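Local atomic coordinates of putative oxalate decarboxylase (Thermotoga maritima, PDB entry 1O4T), a protein that binds oxalate and manganese in a homodimeric double-stranded beta-helix (cupin) fold and is probably an oxalate decarboxylase. Residues M19-S23 / S24-P28. Numbering follows the deposited sequence.
Sequences MVVRS and SEITP
Val21 holds CG1 anti to its backbone N (chi1 175°), while Ile26 swings CG1 anti to its carbonyl carbon (chi1 -64°), and the two branches meet obliquely, Val21 CG1 lying 3.6 Å from Ile26 CD1. A tight turn with 3-10 geometry at Ser23 and Ser24 brings them together. Ile26 N donates to Ser23 O at 2.9 Å, closing the turn. The same Ser23 O accepts a bond from a water at 2.9 Å, and that water also donates to Ile26 O, bridging the carbonyl of the turn to one in the loop that follows. Glu25 N also reaches Arg22 O, but the modelled place of that nitrogen is uncertain, so the bond is doubtful. On another side of the turn the methylenes of Arg22 run past Ser24 and Glu25: Arg22 CG rests 3.4 Å from Ser24 OG, and Glu25 OE1 lies 3.8 Å from Arg22 CB. Guanidinium and carboxylate do not pair here; Arg22 NE instead forms a salt bridge with Asp104 of the second subunit. The turn thus links strand 20-22, which extends a sheet of the second subunit through an antiparallel ladder, to strand 29-32 of its own chain, with Ile26 packed on Ala44 of strand 40-45.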
ATOM      1  N   MET A  19      13.419   0.343  -9.060  1.00 45.38           N
ATOM      2  CA  MET A  19      13.653  -1.029  -8.530  1.00 45.05           C
ATOM      3  C   MET A  19      12.311  -1.739  -8.290  1.00 42.88           C
ATOM      4  O   MET A  19      11.245  -1.115  -8.190  1.00 41.87           O
ATOM      5  CB  MET A  19      14.501  -0.992  -7.226  1.00 46.27           C
ATOM      6  CG  MET A  19      13.802  -0.316  -6.009  1.00 50.16           C
ATOM      7  SD  MET A  19      14.873   0.166  -4.522  1.00 59.96           S
ATOM      8  CE  MET A  19      15.375   1.892  -5.000  1.00 58.99           C
ATOM      9  N   VAL A  20      12.405  -3.055  -8.256  1.00 40.96           N
ATOM     10  CA  VAL A  20      11.361  -3.926  -7.849  1.00 40.03           C
ATOM     11  C   VAL A  20      11.870  -4.716  -6.643  1.00 39.89           C
ATOM     12  O   VAL A  20      13.018  -5.187  -6.626  1.00 37.69           O
ATOM     13  CB  VAL A  20      10.961  -4.845  -8.977  1.00 39.66           C
ATOM     14  CG1 VAL A  20       9.917  -5.810  -8.516  1.00 40.13           C
ATOM     15  CG2 VAL A  20      10.433  -4.020 -10.151  1.00 39.96           C
ATOM     16  N   VAL A  21      11.018  -4.833  -5.629  1.00 38.85           N
ATOM     17  CA  VAL A  21      11.313  -5.654  -4.453  1.00 38.81           C
ATOM     18  C   VAL A  21      10.218  -6.714  -4.359  1.00 39.91           C
ATOM     19  O   VAL A  21       9.041  -6.376  -4.226  1.00 38.44           O
ATOM     20  CB  VAL A  21      11.280  -4.796  -3.169  1.00 38.39           C
ATOM     21  CG1 VAL A  21      11.458  -5.665  -1.898  1.00 37.47           C
ATOM     22  CG2 VAL A  21      12.305  -3.661  -3.254  1.00 38.48           C
ATOM     23  N   ARG A  22      10.601  -7.989  -4.459  1.00 41.25           N
ATOM     24  CA  ARG A  22       9.645  -9.092  -4.312  1.00 42.27           C
ATOM     25  C   ARG A  22       9.390  -9.427  -2.828  1.00 44.37           C
ATOM     26  O   ARG A  22      10.237 -10.040  -2.177  1.00 44.46           O
ATOM     27  CB  ARG A  22      10.085 -10.350  -5.066  0.50 41.64           C
ATOM     28  CG  ARG A  22       9.053 -11.494  -4.992  0.50 39.31           C
ATOM     29  CD  ARG A  22       8.994 -12.399  -6.227  0.50 36.73           C
ATOM     30  NE  ARG A  22       8.479 -11.698  -7.421  0.50 34.33           N
ATOM     31  CZ  ARG A  22       8.527 -12.202  -8.651  0.50 32.70           C
ATOM     32  NH1 ARG A  22       8.054 -11.515  -9.669  0.50 31.02           N
ATOM     33  NH2 ARG A  22       9.058 -13.398  -8.876  0.50 32.38           N
ATOM     34  N   SER A  23       8.241  -8.969  -2.293  1.00 47.49           N
ATOM     35  CA  SER A  23       7.854  -9.177  -0.870  1.00 50.06           C
ATOM     36  C   SER A  23       8.178 -10.614  -0.502  1.00 51.72           C
ATOM     37  O   SER A  23       8.828 -10.913   0.503  1.00 52.23           O
ATOM     38  CB  SER A  23       6.317  -8.985  -0.618  1.00 50.20           C
ATOM     39  OG  SER A  23       5.976  -7.765   0.057  1.00 52.18           O
ATOM     40  N   SER A  24       7.689 -11.499  -1.353  1.00 53.21           N
ATOM     41  CA  SER A  24       7.819 -12.931  -1.150  1.00 54.62           C
ATOM     42  C   SER A  24       9.263 -13.281  -0.744  1.00 54.62           C
ATOM     43  O   SER A  24       9.495 -14.293  -0.056  1.00 55.60           O
ATOM     44  CB  SER A  24       7.377 -13.637  -2.458  1.00 55.06           C
ATOM     45  OG  SER A  24       6.482 -12.751  -3.212  1.00 57.81           O
ATOM     46  N   GLU A  25      10.224 -12.436  -1.131  1.00 53.75           N
ATOM     47  CA  GLU A  25      11.642 -12.728  -0.904  1.00 53.05           C
ATOM     48  C   GLU A  25      12.381 -11.768   0.074  1.00 51.87           C
ATOM     49  O   GLU A  25      13.615 -11.577  -0.025  1.00 52.73           O
ATOM     50  CB  GLU A  25      12.311 -12.763  -2.253  1.00 53.11           C
ATOM     51  CG  GLU A  25      11.690 -13.829  -3.140  1.00 55.32           C
ATOM     52  CD  GLU A  25      12.267 -13.851  -4.546  1.00 59.47           C
ATOM     53  OE1 GLU A  25      12.899 -12.850  -4.979  1.00 60.87           O
ATOM     54  OE2 GLU A  25      12.081 -14.880  -5.234  1.00 62.77           O
ATOM     55  N   ILE A  26      11.631 -11.203   1.030  1.00 49.24           N
ATOM     56  CA  ILE A  26      12.189 -10.399   2.117  1.00 47.12           C
ATOM     57  C   ILE A  26      11.976 -11.195   3.393  1.00 45.41           C
ATOM     58  O   ILE A  26      10.860 -11.651   3.664  1.00 45.44           O
ATOM     59  CB  ILE A  26      11.442  -9.057   2.269  1.00 47.19           C
ATOM     60  CG1 ILE A  26      11.599  -8.150   1.035  1.00 46.97           C
ATOM     61  CG2 ILE A  26      11.874  -8.346   3.570  1.00 47.97           C
ATOM     62  CD1 ILE A  26      12.788  -7.225   1.031  1.00 47.46           C
ATOM     63  N   THR A  27      13.024 -11.346   4.191  1.00 42.75           N
ATOM     64  CA  THR A  27      12.909 -12.068   5.454  1.00 41.19           C
ATOM     65  C   THR A  27      12.258 -11.161   6.502  1.00 39.70           C
ATOM     66  O   THR A  27      12.757 -10.090   6.826  1.00 38.70           O
ATOM     67  CB  THR A  27      14.272 -12.570   5.934  1.00 41.04           C
ATOM     68  OG1 THR A  27      14.885 -13.357   4.904  1.00 40.25           O
ATOM     69  CG2 THR A  27      14.110 -13.553   7.094  1.00 41.48           C
ATOM     70  N   PRO A  28      11.122 -11.578   7.017  1.00 39.39           N
ATOM     71  CA  PRO A  28      10.412 -10.760   7.995  1.00 38.74           C
ATOM     72  C   PRO A  28      11.148 -10.753   9.331  1.00 37.43           C
ATOM     73  O   PRO A  28      11.897 -11.691   9.608  1.00 36.86           O
ATOM     74  CB  PRO A  28       9.068 -11.480   8.103  1.00 39.06           C
ATOM     75  CG  PRO A  28       9.027 -12.352   6.867  1.00 40.13           C
ATOM     76  CD  PRO A  28      10.401 -12.835   6.738  1.00 39.29           C
TER
HETATM   77  O   HOH W   1       8.144 -11.558   3.263  1.00 46.55           O